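Local coordinates for protein deadlock (Drosophila melanogaster, PDB 5XYV), which is a Rhino-binding subunit of the Rhino-Deadlock-Cutoff complex of the germline piRNA pathway, required for germline maintenance and oocyte patterning, at residues I7-L20 against W33-R45. Sequence-based numbering, arbitrary orientation.
Sequences IRMSQKLSCWQHIL and WNTFFKGFLESWR
Trp16 has Phe37 over one indole face and Leu20 CG over the opposite one. The pair with Phe37 is edge-to-face: CD1 of Phe37 lies over the ring, 3.5 Å from Trp16 CE2, with the planes at 56°. Phe40 has Trp16 CE3 over one ring face and Trp44 NE1 over the other, while at its edge Phe40 CZ comes 3.2 Å from Lys12 O. Leu20 CD2 sits over the six-membered ring of Trp33, 3.5 Å from Trp33 CZ3; the indole NH of Trp33 is bonded to Thr25 O. A chi1 of -178° sets CG of Trp16 anti to the backbone N and carries the indole across to helix 30-45, where its CZ2 meets Trp33 CE3. An alanine in place of Trp16 is likely to open a gap at the centre of this cluster, leaving Phe37 and Phe40 without the surface they pack on. Further along, Lys12 runs extended over the Trp44 face, Lys12 CE 3.6 Å from Trp44 CG. On the neighbouring Rhino chain, Phe30 meets the Trp44 ring and Met23 packs on Ile19. Apolar and aromatic packing thus joins the two helices of this Rhino-binding N-terminal region into a helical hairpin, with a water accepting from Lys12 NZ and donating to Leu41 O as a polar link.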
ATOM      1  N   ILE C   7     -15.624 -11.331  10.882  1.00 25.08           N
ATOM      2  CA  ILE C   7     -16.186 -10.022  11.169  1.00 26.32           C
ATOM      3  C   ILE C   7     -17.681  -9.912  10.866  1.00 27.68           C
ATOM      4  O   ILE C   7     -18.137 -10.029   9.714  1.00 26.18           O
ATOM      5  CB  ILE C   7     -15.464  -8.918  10.417  1.00 25.96           C
ATOM      6  CG1 ILE C   7     -14.042  -8.809  10.951  1.00 28.29           C
ATOM      7  CG2 ILE C   7     -16.181  -7.594  10.608  1.00 20.05           C
ATOM      8  CD1 ILE C   7     -13.123  -8.067  10.016  1.00 32.65           C
ATOM      9  N   ARG C   8     -18.407  -9.668  11.952  1.00 23.71           N
ATOM     10  CA  ARG C   8     -19.852  -9.518  12.054  1.00 20.80           C
ATOM     11  C   ARG C   8     -20.422  -8.402  11.182  1.00 21.34           C
ATOM     12  O   ARG C   8     -19.763  -7.389  10.995  1.00 22.17           O
ATOM     13  CB  ARG C   8     -20.155  -9.205  13.517  1.00 25.29           C
ATOM     14  CG  ARG C   8     -21.296  -9.875  14.138  1.00 24.60           C
ATOM     15  CD  ARG C   8     -21.302  -9.472  15.606  1.00 26.50           C
ATOM     16  NE  ARG C   8     -20.028  -9.844  16.201  1.00 27.95           N
ATOM     17  CZ  ARG C   8     -19.303  -9.085  17.006  1.00 23.76           C
ATOM     18  NH1 ARG C   8     -19.724  -7.887  17.384  1.00 25.26           N
ATOM     19  NH2 ARG C   8     -18.149  -9.549  17.443  1.00 24.78           N
ATOM     20  N   MET C   9     -21.655  -8.545  10.702  1.00 19.21           N
ATOM     21  CA  MET C   9     -22.284  -7.448   9.961  1.00 17.38           C
ATOM     22  C   MET C   9     -22.423  -6.208  10.839  1.00 18.51           C
ATOM     23  O   MET C   9     -22.153  -5.103  10.391  1.00 21.84           O
ATOM     24  CB  MET C   9     -23.642  -7.868   9.392  1.00 26.34           C
ATOM     25  CG  MET C   9     -24.368  -6.769   8.572  1.00 22.03           C
ATOM     26  SD  MET C   9     -23.389  -6.037   7.214  1.00 28.52           S
ATOM     27  CE  MET C   9     -23.229  -7.425   6.087  1.00 38.59           C
ATOM     28  N   SER C  10     -22.805  -6.404  12.096  1.00 20.13           N
ATOM     29  CA  SER C  10     -23.024  -5.299  13.017  1.00 20.14           C
ATOM     30  C   SER C  10     -21.752  -4.492  13.207  1.00 20.02           C
ATOM     31  O   SER C  10     -21.797  -3.282  13.398  1.00 22.77           O
ATOM     32  CB  SER C  10     -23.553  -5.817  14.363  1.00 25.77           C
ATOM     33  OG  SER C  10     -22.584  -6.580  15.046  1.00 21.04           O
ATOM     34  N   GLN C  11     -20.615  -5.173  13.149  1.00 22.84           N
ATOM     35  CA  GLN C  11     -19.320  -4.510  13.209  1.00 20.81           C
ATOM     36  C   GLN C  11     -18.986  -3.657  11.996  1.00 18.59           C
ATOM     37  O   GLN C  11     -18.393  -2.569  12.130  1.00 18.94           O
ATOM     38  CB  GLN C  11     -18.216  -5.551  13.417  1.00 19.43           C
ATOM     39  CG  GLN C  11     -18.142  -6.045  14.831  1.00 23.55           C
ATOM     40  CD  GLN C  11     -17.110  -7.121  14.990  1.00 24.33           C
ATOM     41  OE1 GLN C  11     -17.020  -8.029  14.174  1.00 24.59           O
ATOM     42  NE2 GLN C  11     -16.259  -6.967  15.982  1.00 27.29           N
ATOM     43  N   LYS C  12     -19.305  -4.167  10.809  1.00 17.43           N
ATOM     44  CA  LYS C  12     -19.099  -3.385   9.605  1.00 18.44           C
ATOM     45  C   LYS C  12     -20.003  -2.140   9.588  1.00 16.99           C
ATOM     46  O   LYS C  12     -19.587  -1.060   9.180  1.00 17.57           O
ATOM     47  CB  LYS C  12     -19.345  -4.237   8.372  1.00 22.82           C
ATOM     48  CG  LYS C  12     -18.438  -5.438   8.244  1.00 23.08           C
ATOM     49  CD  LYS C  12     -19.075  -6.462   7.308  1.00 21.61           C
ATOM     50  CE  LYS C  12     -18.177  -7.659   7.143  1.00 26.65           C
ATOM     51  NZ  LYS C  12     -18.804  -8.698   6.300  1.00 26.59           N
ATOM     52  N   LEU C  13     -21.236  -2.286  10.042  1.00 15.85           N
ATOM     53  CA  LEU C  13     -22.136  -1.129  10.086  1.00 19.83           C
ATOM     54  C   LEU C  13     -21.620  -0.022  11.037  1.00 20.82           C
ATOM     55  O   LEU C  13     -21.749   1.161  10.735  1.00 19.37           O
ATOM     56  CB  LEU C  13     -23.556  -1.567  10.489  1.00 19.73           C
ATOM     57  CG  LEU C  13     -24.257  -2.488   9.481  1.00 22.26           C
ATOM     58  CD1 LEU C  13     -25.750  -2.664   9.776  1.00 23.59           C
ATOM     59  CD2 LEU C  13     -24.032  -2.024   8.053  1.00 19.65           C
ATOM     60  N   SER C  14     -21.029  -0.410  12.165  1.00 19.34           N
ATOM     61  CA  SER C  14     -20.437   0.535  13.098  1.00 17.29           C
ATOM     62  C   SER C  14     -19.283   1.289  12.450  1.00 18.12           C
ATOM     63  O   SER C  14     -19.173   2.519  12.569  1.00 19.85           O
ATOM     64  CB  SER C  14     -19.949  -0.194  14.350  1.00 21.77           C
ATOM     65  OG  SER C  14     -21.039  -0.804  15.004  1.00 28.46           O
ATOM     66  N   CYS C  15     -18.441   0.549  11.745  1.00 12.86           N
ATOM     67  CA  CYS C  15     -17.351   1.146  10.991  1.00 17.15           C
ATOM     68  C   CYS C  15     -17.879   2.086   9.915  1.00 16.14           C
ATOM     69  O   CYS C  15     -17.291   3.128   9.677  1.00 18.67           O
ATOM     70  CB  CYS C  15     -16.455   0.067  10.353  1.00 16.20           C
ATOM     71  SG  CYS C  15     -15.461  -0.864  11.519  1.00 43.18           S
ATOM     72  N   TRP C  16     -19.002   1.727   9.292  1.00 14.71           N
ATOM     73  CA  TRP C  16     -19.613   2.622   8.316  1.00 16.08           C
ATOM     74  C   TRP C  16     -20.030   3.897   9.001  1.00 16.69           C
ATOM     75  O   TRP C  16     -19.814   4.987   8.490  1.00 16.59           O
ATOM     76  CB  TRP C  16     -20.825   1.977   7.624  1.00 19.82           C
ATOM     77  CG  TRP C  16     -21.452   2.858   6.566  1.00 21.47           C
ATOM     78  CD1 TRP C  16     -22.710   3.411   6.582  1.00 23.23           C
ATOM     79  CD2 TRP C  16     -20.844   3.290   5.338  1.00 24.26           C
ATOM     80  NE1 TRP C  16     -22.918   4.153   5.435  1.00 22.65           N
ATOM     81  CE2 TRP C  16     -21.785   4.096   4.658  1.00 23.15           C
ATOM     82  CE3 TRP C  16     -19.591   3.077   4.747  1.00 20.30           C
ATOM     83  CZ2 TRP C  16     -21.513   4.677   3.415  1.00 23.90           C
ATOM     84  CZ3 TRP C  16     -19.324   3.665   3.518  1.00 23.12           C
ATOM     85  CH2 TRP C  16     -20.278   4.447   2.867  1.00 19.89           C
ATOM     86  N   GLN C  17     -20.611   3.754  10.184  1.00 19.15           N
ATOM     87  CA  GLN C  17     -21.088   4.910  10.923  1.00 19.69           C
ATOM     88  C   GLN C  17     -19.910   5.824  11.296  1.00 22.68           C
ATOM     89  O   GLN C  17     -20.048   7.053  11.335  1.00 23.45           O
ATOM     90  CB  GLN C  17     -21.857   4.447  12.161  1.00 22.14           C
ATOM     91  CG  GLN C  17     -22.890   5.410  12.661  1.00 29.24           C
ATOM     92  CD  GLN C  17     -23.941   5.735  11.604  1.00 32.04           C
ATOM     93  OE1 GLN C  17     -24.389   4.862  10.850  1.00 32.88           O
ATOM     94  NE2 GLN C  17     -24.310   7.005  11.523  1.00 28.36           N
ATOM     95  N   HIS C  18     -18.753   5.209  11.545  1.00 17.54           N
ATOM     96  CA  HIS C  18     -17.498   5.944  11.769  1.00 22.12           C
ATOM     97  C   HIS C  18     -17.109   6.783  10.560  1.00 22.13           C
ATOM     98  O   HIS C  18     -16.733   7.950  10.699  1.00 20.30           O
ATOM     99  CB  HIS C  18     -16.338   4.984  12.094  1.00 19.83           C
ATOM    100  CG  HIS C  18     -16.472   4.292  13.409  1.00 22.20           C
ATOM    101  ND1 HIS C  18     -15.772   3.142  13.722  1.00 19.77           N
ATOM    102  CD2 HIS C  18     -17.208   4.594  14.507  1.00 21.06           C
ATOM    103  CE1 HIS C  18     -16.081   2.763  14.947  1.00 19.21           C
ATOM    104  NE2 HIS C  18     -16.947   3.627  15.446  1.00 24.29           N
ATOM    105  N   ILE C  19     -17.150   6.168   9.383  1.00 20.16           N
ATOM    106  CA  ILE C  19     -16.876   6.890   8.147  1.00 21.48           C
ATOM    107  C   ILE C  19     -17.863   8.058   7.974  1.00 18.73           C
ATOM    108  O   ILE C  19     -17.455   9.172   7.660  1.00 21.21           O
ATOM    109  CB  ILE C  19     -16.934   5.962   6.921  1.00 18.23           C
ATOM    110  CG1 ILE C  19     -15.800   4.939   6.981  1.00 15.51           C
ATOM    111  CG2 ILE C  19     -16.881   6.763   5.613  1.00 18.38           C
ATOM    112  CD1 ILE C  19     -15.919   3.881   5.950  1.00 17.95           C
ATOM    113  N   LEU C  20     -19.145   7.811   8.204  1.00 21.14           N
ATOM    114  CA  LEU C  20     -20.140   8.877   8.122  1.00 20.51           C
ATOM    115  C   LEU C  20     -19.891   9.992   9.140  1.00 23.22           C
ATOM    116  O   LEU C  20     -19.985  11.151   8.811  1.00 23.62           O
ATOM    117  CB  LEU C  20     -21.555   8.317   8.300  1.00 23.52           C
ATOM    118  CG  LEU C  20     -22.003   7.299   7.238  1.00 19.96           C
ATOM    119  CD1 LEU C  20     -23.377   6.713   7.578  1.00 19.03           C
ATOM    120  CD2 LEU C  20     -22.026   7.942   5.882  1.00 20.53           C
ATOM    121  N   TRP C  33     -23.464   8.094  -1.639  1.00 27.22           N
ATOM    122  CA  TRP C  33     -23.297   7.324  -0.421  1.00 29.70           C
ATOM    123  C   TRP C  33     -23.696   5.894  -0.660  1.00 31.56           C
ATOM    124  O   TRP C  33     -23.014   4.968  -0.211  1.00 23.35           O
ATOM    125  CB  TRP C  33     -24.137   7.909   0.729  1.00 21.53           C
ATOM    126  CG  TRP C  33     -23.517   9.077   1.396  1.00 28.11           C
ATOM    127  CD1 TRP C  33     -24.040  10.334   1.515  1.00 29.74           C
ATOM    128  CD2 TRP C  33     -22.246   9.111   2.064  1.00 26.55           C
ATOM    129  NE1 TRP C  33     -23.167  11.149   2.206  1.00 24.34           N
ATOM    130  CE2 TRP C  33     -22.057  10.418   2.555  1.00 24.76           C
ATOM    131  CE3 TRP C  33     -21.245   8.160   2.283  1.00 23.83           C
ATOM    132  CZ2 TRP C  33     -20.914  10.802   3.254  1.00 30.51           C
ATOM    133  CZ3 TRP C  33     -20.114   8.540   2.971  1.00 25.43           C
ATOM    134  CH2 TRP C  33     -19.963   9.845   3.463  1.00 28.76           C
ATOM    135  N   ASN C  34     -24.828   5.719  -1.343  1.00 31.13           N
ATOM    136  CA  ASN C  34     -25.333   4.374  -1.584  1.00 34.55           C
ATOM    137  C   ASN C  34     -24.342   3.533  -2.363  1.00 28.21           C
ATOM    138  O   ASN C  34     -24.193   2.351  -2.066  1.00 26.27           O
ATOM    139  CB  ASN C  34     -26.681   4.400  -2.305  1.00 31.94           C
ATOM    140  CG  ASN C  34     -27.834   4.658  -1.354  1.00 47.29           C
ATOM    141  OD1 ASN C  34     -27.650   4.686  -0.135  1.00 45.46           O
ATOM    142  ND2 ASN C  34     -29.032   4.830  -1.901  1.00 53.50           N
ATOM    143  N   THR C  35     -23.652   4.128  -3.338  1.00 27.54           N
ATOM    144  CA  THR C  35     -22.708   3.336  -4.153  1.00 33.88           C
ATOM    145  C   THR C  35     -21.463   2.986  -3.360  1.00 30.11           C
ATOM    146  O   THR C  35     -20.980   1.870  -3.432  1.00 31.87           O
ATOM    147  CB  THR C  35     -22.269   4.046  -5.463  1.00 31.16           C
ATOM    148  OG1 THR C  35     -21.455   5.177  -5.157  1.00 36.20           O
ATOM    149  CG2 THR C  35     -23.452   4.459  -6.270  1.00 26.89           C
ATOM    150  N   PHE C  36     -20.953   3.949  -2.608  1.00 28.29           N
ATOM    151  CA  PHE C  36     -19.842   3.714  -1.701  1.00 26.85           C
ATOM    152  C   PHE C  36     -20.173   2.672  -0.644  1.00 26.93           C
ATOM    153  O   PHE C  36     -19.323   1.855  -0.292  1.00 29.12           O
ATOM    154  CB  PHE C  36     -19.425   5.020  -1.016  1.00 28.32           C
ATOM    155  CG  PHE C  36     -18.548   5.870  -1.860  1.00 28.49           C
ATOM    156  CD1 PHE C  36     -17.571   5.288  -2.650  1.00 28.71           C
ATOM    157  CD2 PHE C  36     -18.698   7.238  -1.879  1.00 24.95           C
ATOM    158  CE1 PHE C  36     -16.767   6.069  -3.453  1.00 28.42           C
ATOM    159  CE2 PHE C  36     -17.890   8.021  -2.665  1.00 25.75           C
ATOM    160  CZ  PHE C  36     -16.932   7.440  -3.454  1.00 31.00           C
ATOM    161  N   PHE C  37     -21.400   2.697  -0.139  1.00 28.09           N
ATOM    162  CA  PHE C  37     -21.797   1.720   0.864  1.00 30.32           C
ATOM    163  C   PHE C  37     -21.823   0.311   0.279  1.00 30.11           C
ATOM    164  O   PHE C  37     -21.401  -0.650   0.936  1.00 26.72           O
ATOM    165  CB  PHE C  37     -23.160   2.063   1.464  1.00 21.91           C
ATOM    166  CG  PHE C  37     -23.622   1.070   2.495  1.00 27.38           C
ATOM    167  CD1 PHE C  37     -22.930   0.923   3.690  1.00 27.02           C
ATOM    168  CD2 PHE C  37     -24.750   0.279   2.270  1.00 32.97           C
ATOM    169  CE1 PHE C  37     -23.347   0.001   4.642  1.00 28.35           C
ATOM    170  CE2 PHE C  37     -25.178  -0.634   3.205  1.00 25.63           C
ATOM    171  CZ  PHE C  37     -24.476  -0.778   4.397  1.00 30.33           C
ATOM    172  N   LYS C  38     -22.309   0.189  -0.950  1.00 33.23           N
ATOM    173  CA  LYS C  38     -22.350  -1.103  -1.627  1.00 32.88           C
ATOM    174  C   LYS C  38     -20.947  -1.668  -1.870  1.00 33.94           C
ATOM    175  O   LYS C  38     -20.721  -2.866  -1.753  1.00 36.79           O
ATOM    176  CB  LYS C  38     -23.105  -0.986  -2.951  1.00 38.81           C
ATOM    177  CG  LYS C  38     -23.269  -2.310  -3.695  1.00 44.49           C
ATOM    178  CD  LYS C  38     -24.112  -2.106  -4.943  1.00 51.24           C
ATOM    179  CE  LYS C  38     -24.336  -3.394  -5.711  1.00 55.09           C
ATOM    180  NZ  LYS C  38     -25.155  -3.097  -6.917  1.00 60.68           N
ATOM    181  N   GLY C  39     -20.007  -0.801  -2.212  1.00 27.86           N
ATOM    182  CA  GLY C  39     -18.632  -1.222  -2.372  1.00 31.98           C
ATOM    183  C   GLY C  39     -17.947  -1.451  -1.028  1.00 30.45           C
ATOM    184  O   GLY C  39     -17.001  -2.229  -0.926  1.00 28.61           O
ATOM    185  N   PHE C  40     -18.419  -0.770   0.009  1.00 29.87           N
ATOM    186  CA  PHE C  40     -17.889  -0.996   1.357  1.00 26.07           C
ATOM    187  C   PHE C  40     -18.195  -2.404   1.837  1.00 22.14           C
ATOM    188  O   PHE C  40     -17.362  -3.049   2.443  1.00 24.10           O
ATOM    189  CB  PHE C  40     -18.468   0.039   2.317  1.00 22.23           C
ATOM    190  CG  PHE C  40     -18.280  -0.295   3.768  1.00 20.35           C
ATOM    191  CD1 PHE C  40     -17.032  -0.143   4.381  1.00 20.38           C
ATOM    192  CD2 PHE C  40     -19.350  -0.730   4.531  1.00 19.01           C
ATOM    193  CE1 PHE C  40     -16.863  -0.445   5.740  1.00 23.92           C
ATOM    194  CE2 PHE C  40     -19.191  -0.999   5.894  1.00 22.34           C
ATOM    195  CZ  PHE C  40     -17.939  -0.868   6.490  1.00 20.86           C
ATOM    196  N   LEU C  41     -19.398  -2.884   1.571  1.00 24.28           N
ATOM    197  CA  LEU C  41     -19.776  -4.222   2.006  1.00 28.03           C
ATOM    198  C   LEU C  41     -19.083  -5.309   1.191  1.00 34.08           C
ATOM    199  O   LEU C  41     -18.640  -6.324   1.737  1.00 33.11           O
ATOM    200  CB  LEU C  41     -21.286  -4.400   1.934  1.00 28.64           C
ATOM    201  CG  LEU C  41     -22.070  -3.632   2.994  1.00 30.32           C
ATOM    202  CD1 LEU C  41     -23.541  -3.836   2.752  1.00 32.79           C
ATOM    203  CD2 LEU C  41     -21.674  -4.082   4.394  1.00 27.06           C
ATOM    204  N   GLU C  42     -18.970  -5.066  -0.110  1.00 32.03           N
ATOM    205  CA  GLU C  42     -18.260  -5.953  -1.012  1.00 37.02           C
ATOM    206  C   GLU C  42     -16.754  -6.034  -0.692  1.00 40.41           C
ATOM    207  O   GLU C  42     -16.117  -7.030  -1.022  1.00 42.37           O
ATOM    208  CB  GLU C  42     -18.486  -5.507  -2.477  1.00 33.59           C
ATOM    209  CG  GLU C  42     -19.938  -5.667  -2.951  1.00 44.40           C
ATOM    210  CD  GLU C  42     -20.239  -5.011  -4.298  1.00 48.79           C
ATOM    211  OE1 GLU C  42     -19.347  -4.345  -4.866  1.00 55.67           O
ATOM    212  OE2 GLU C  42     -21.398  -5.117  -4.759  1.00 46.82           O
ATOM    213  N   SER C  43     -16.196  -5.003  -0.053  1.00 30.43           N
ATOM    214  CA  SER C  43     -14.751  -4.935   0.178  1.00 31.76           C
ATOM    215  C   SER C  43     -14.281  -5.913   1.250  1.00 34.20           C
ATOM    216  O   SER C  43     -13.124  -6.336   1.258  1.00 39.26           O
ATOM    217  CB  SER C  43     -14.319  -3.517   0.567  1.00 27.84           C
ATOM    218  OG  SER C  43     -14.517  -3.294   1.952  1.00 24.50           O
ATOM    219  N   TRP C  44     -15.172  -6.264   2.163  1.00 33.50           N
ATOM    220  CA  TRP C  44     -14.846  -7.249   3.186  1.00 32.64           C
ATOM    221  C   TRP C  44     -14.835  -8.666   2.655  1.00 49.49           C
ATOM    222  O   TRP C  44     -14.093  -9.505   3.158  1.00 44.40           O
ATOM    223  CB  TRP C  44     -15.830  -7.181   4.354  1.00 26.23           C
ATOM    224  CG  TRP C  44     -15.884  -5.860   5.008  1.00 29.95           C
ATOM    225  CD1 TRP C  44     -16.678  -4.800   4.672  1.00 26.51           C
ATOM    226  CD2 TRP C  44     -15.096  -5.439   6.120  1.00 26.56           C
ATOM    227  NE1 TRP C  44     -16.423  -3.745   5.513  1.00 25.88           N
ATOM    228  CE2 TRP C  44     -15.454  -4.115   6.418  1.00 23.15           C
ATOM    229  CE3 TRP C  44     -14.111  -6.063   6.901  1.00 24.98           C
ATOM    230  CZ2 TRP C  44     -14.878  -3.394   7.467  1.00 20.32           C
ATOM    231  CZ3 TRP C  44     -13.538  -5.350   7.925  1.00 27.43           C
ATOM    232  CH2 TRP C  44     -13.928  -4.030   8.208  1.00 22.31           C
ATOM    233  N   ARG C  45     -15.676  -8.940   1.660  1.00 71.14           N
ATOM    234  CA  ARG C  45     -15.917 -10.325   1.234  1.00 73.49           C
ATOM    235  C   ARG C  45     -14.912 -10.868   0.212  1.00 80.62           C
ATOM    236  O   ARG C  45     -14.592 -12.056   0.225  1.00 85.53           O
ATOM    237  CB  ARG C  45     -17.348 -10.493   0.677  1.00 74.78           C
ATOM    238  CG  ARG C  45     -18.429  -9.651   1.343  1.00 74.14           C
ATOM    239  CD  ARG C  45     -19.827 -10.059   0.852  1.00 80.66           C
ATOM    240  NE  ARG C  45     -19.804 -10.716  -0.454  1.00 90.37           N
ATOM    241  CZ  ARG C  45     -19.728 -10.072  -1.613  1.00 86.68           C
ATOM    242  NH1 ARG C  45     -19.677  -8.748  -1.633  1.00 78.79           N
ATOM    243  NH2 ARG C  45     -19.711 -10.751  -2.752  1.00 86.35           N
TER
HETATM  244  O   HOH W   1     -19.687  -7.456   3.696  1.00 33.45           O